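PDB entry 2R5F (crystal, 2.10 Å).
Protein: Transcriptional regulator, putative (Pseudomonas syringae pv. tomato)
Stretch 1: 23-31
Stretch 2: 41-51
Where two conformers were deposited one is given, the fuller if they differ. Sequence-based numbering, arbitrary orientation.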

# COMPACT_ATOMS: atom_id res chain seq x y z
N ARG A 23 2.09 -14.31 -4.75
CA ARG A 23 0.80 -14.96 -4.97
C ARG A 23 0.02 -14.41 -6.16
O ARG A 23 -0.43 -15.20 -7.00
N GLN A 24 -0.16 -13.09 -6.22
CA GLN A 24 -1.00 -12.49 -7.25
C GLN A 24 -0.40 -11.23 -7.80
O GLN A 24 0.08 -10.39 -7.06
N VAL A 25 -0.44 -11.09 -9.12
CA VAL A 25 -0.11 -9.83 -9.76
C VAL A 25 -1.31 -9.52 -10.66
O VAL A 25 -1.84 -10.39 -11.33
N ILE A 26 -1.76 -8.27 -10.62
CA ILE A 26 -2.85 -7.78 -11.46
C ILE A 26 -2.21 -6.71 -12.31
O ILE A 26 -1.62 -5.79 -11.76
N VAL A 27 -2.33 -6.83 -13.63
CA VAL A 27 -1.73 -5.84 -14.54
C VAL A 27 -2.82 -5.02 -15.23
O VAL A 27 -3.77 -5.58 -15.82
N VAL A 28 -2.68 -3.69 -15.13
CA VAL A 28 -3.62 -2.73 -15.68
C VAL A 28 -2.97 -1.96 -16.82
O VAL A 28 -1.75 -1.80 -16.85
N GLU A 29 -3.78 -1.52 -17.78
CA GLU A 29 -3.32 -0.59 -18.81
C GLU A 29 -3.75 0.83 -18.46
O GLU A 29 -4.93 1.11 -18.26
N ALA A 30 -2.78 1.74 -18.38
CA ALA A 30 -3.07 3.16 -18.23
C ALA A 30 -3.64 3.70 -19.54
O ALA A 30 -3.22 3.28 -20.62
N THR A 31 -4.59 4.63 -19.45
CA THR A 31 -5.03 5.35 -20.64
C THR A 31 -3.81 5.98 -21.33
O THR A 31 -3.65 5.86 -22.56
N GLN A 41 -4.07 6.35 -11.60
CA GLN A 41 -5.54 6.27 -11.68
C GLN A 41 -6.03 4.89 -12.11
O GLN A 41 -7.07 4.43 -11.63
N ALA A 42 -5.31 4.27 -13.05
CA ALA A 42 -5.57 2.88 -13.46
C ALA A 42 -5.34 1.92 -12.29
O ALA A 42 -6.14 1.01 -12.06
N ILE A 43 -4.23 2.09 -11.57
CA ILE A 43 -3.93 1.24 -10.39
C ILE A 43 -4.97 1.46 -9.29
O ILE A 43 -5.53 0.48 -8.75
N GLY A 44 -5.22 2.72 -8.95
CA GLY A 44 -6.26 3.04 -7.95
C GLY A 44 -7.61 2.44 -8.31
O GLY A 44 -8.26 1.81 -7.48
N SER A 45 -8.04 2.61 -9.54
CA SER A 45 -9.31 2.03 -10.00
C SER A 45 -9.39 0.51 -9.87
O SER A 45 -10.39 -0.02 -9.40
N ALA A 46 -8.33 -0.19 -10.29
CA ALA A 46 -8.26 -1.64 -10.16
C ALA A 46 -8.28 -2.03 -8.67
O ALA A 46 -8.93 -3.01 -8.29
N ALA A 47 -7.58 -1.24 -7.85
CA ALA A 47 -7.53 -1.43 -6.38
C ALA A 47 -8.91 -1.31 -5.73
O ALA A 47 -9.28 -2.15 -4.88
N ALA A 48 -9.67 -0.29 -6.13
CA ALA A 48 -11.03 -0.11 -5.65
C ALA A 48 -11.86 -1.35 -5.90
O ALA A 48 -12.57 -1.83 -5.00
N HIS A 49 -11.78 -1.87 -7.13
CA HIS A 49 -12.55 -3.04 -7.58
C HIS A 49 -12.13 -4.28 -6.80
O HIS A 49 -12.98 -5.05 -6.36
N TYR A 50 -10.82 -4.48 -6.66
CA TYR A 50 -10.23 -5.57 -5.86
C TYR A 50 -10.82 -5.64 -4.44
O TYR A 50 -11.19 -6.71 -3.95
N LEU A 51 -10.90 -4.47 -3.81
CA LEU A 51 -11.37 -4.34 -2.45
C LEU A 51 -12.88 -4.55 -2.42
O LEU A 51 -13.41 -5.04 -1.42

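Strand 24-28 and the loop residues flanking it pack against one side of helix 41-51 through a small, mainly apolar contact that buries 310 Å² between the two stretches and contains no hydrogen bond between them. The axes approach to 8.8 Å, and their N-to-C directions differ by 131°, so successive inward residues of the strand meet the helix in reverse order. Gln 24, Ile 26 and Val 28 point toward the helix, following the alternation of an extended chain; Val 27 points away. From the helix, Ala 42, Ala 46 and Tyr 50 point toward the strand, spaced one turn apart. Val 28 (chi1 m) is the hub: its CG1 lies 3.4 Å from Ala 46 CB, and its CG2 lies 3.6 Å from Ala 42 CB and 4.0 Å from Ile 43 CG1. Both contacts on the alanines are made by CB, their whole side chain. Ala 42 CB also sits 4.0 Å from Ala 30 CA and 3.8 Å from Glu 29 O, just beyond the strand. At the other end, Tyr 50 (chi1 t, chi2 85°) reaches Ile 26 (m, t), with CD1 of Ile 26 4.1 Å from CD1 of Tyr 50. Gln 24, extended with chi1 and chi2 both t, brings OE1 to the ring edge, 3.6 Å from Tyr 50 CE1. Tyr 50 OH is hydrogen-bonded elsewhere in the structure.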

# COMPACT_ATOMS: atom_id res chain seq x y z
CB ARG A 23 -0.08 -14.84 -3.73
CG ARG A 23 -1.19 -15.86 -3.69
CD ARG A 23 -2.40 -15.36 -2.89
NE ARG A 23 -2.13 -15.02 -1.50
CZ ARG A 23 -2.84 -14.10 -0.83
NH1 ARG A 23 -2.56 -13.82 0.44
NH2 ARG A 23 -3.83 -13.44 -1.45
CB GLN A 24 -2.40 -12.20 -6.71
CG GLN A 24 -3.41 -11.89 -7.81
CD GLN A 24 -4.80 -11.59 -7.30
OE1 GLN A 24 -4.97 -11.13 -6.17
NE2 GLN A 24 -5.81 -11.85 -8.12
CB VAL A 25 1.19 -9.97 -10.60
CG1 VAL A 25 1.37 -8.80 -11.52
CG2 VAL A 25 2.43 -10.24 -9.71
CB ILE A 26 -3.97 -7.18 -10.60
CG1 ILE A 26 -4.53 -8.27 -9.67
CG2 ILE A 26 -5.02 -6.47 -11.48
CD1 ILE A 26 -5.91 -8.05 -9.10
CB VAL A 27 -0.75 -6.46 -15.59
CG1 VAL A 27 -0.33 -5.43 -16.63
CG2 VAL A 27 0.50 -7.02 -14.90
CB VAL A 28 -4.20 -1.78 -14.57
CG1 VAL A 28 -4.65 -2.60 -13.34
CG2 VAL A 28 -3.17 -0.68 -14.12
CB GLU A 29 -3.87 -0.98 -20.19
CG GLU A 29 -3.40 -2.34 -20.70
CD GLU A 29 -3.94 -2.67 -22.08
OE1 GLU A 29 -4.89 -2.01 -22.53
OE2 GLU A 29 -3.42 -3.60 -22.72
CB ALA A 30 -1.80 3.92 -17.87
CB THR A 31 -6.08 6.45 -20.34
OG1 THR A 31 -7.20 5.88 -19.66
CG2 THR A 31 -6.56 7.08 -21.66
CB GLN A 41 -6.13 7.33 -12.65
CG GLN A 41 -6.04 8.84 -12.20
CD GLN A 41 -6.56 9.12 -10.77
OE1 GLN A 41 -7.39 8.40 -10.24
NE2 GLN A 41 -6.03 10.17 -10.15
CB ALA A 42 -4.70 2.48 -14.69
CB ILE A 43 -2.48 1.44 -9.85
CG1 ILE A 43 -1.47 0.88 -10.87
CG2 ILE A 43 -2.28 0.70 -8.48
CD1 ILE A 43 -0.09 1.43 -10.69
CB SER A 45 -9.60 2.44 -11.44
OG SER A 45 -10.77 1.77 -11.87
CB ALA A 46 -7.01 -2.18 -10.87
CB ALA A 47 -6.58 -0.40 -5.75
CB ALA A 48 -11.68 1.13 -6.29
CB HIS A 49 -12.37 -3.27 -9.09
CG HIS A 49 -13.12 -2.30 -9.96
ND1 HIS A 49 -13.14 -0.94 -9.73
CD2 HIS A 49 -13.84 -2.50 -11.09
CE1 HIS A 49 -13.86 -0.34 -10.67
NE2 HIS A 49 -14.29 -1.27 -11.51
CB TYR A 50 -8.70 -5.39 -5.76
CG TYR A 50 -8.02 -6.45 -4.91
CD1 TYR A 50 -7.64 -7.68 -5.45
CD2 TYR A 50 -7.78 -6.23 -3.56
CE1 TYR A 50 -7.05 -8.66 -4.67
CE2 TYR A 50 -7.17 -7.21 -2.76
CZ TYR A 50 -6.81 -8.42 -3.33
OH TYR A 50 -6.21 -9.39 -2.54
CB LEU A 51 -11.02 -2.94 -1.94
CG LEU A 51 -10.28 -2.89 -0.61
CD1 LEU A 51 -8.83 -3.11 -0.85
CD2 LEU A 51 -10.54 -1.56 0.12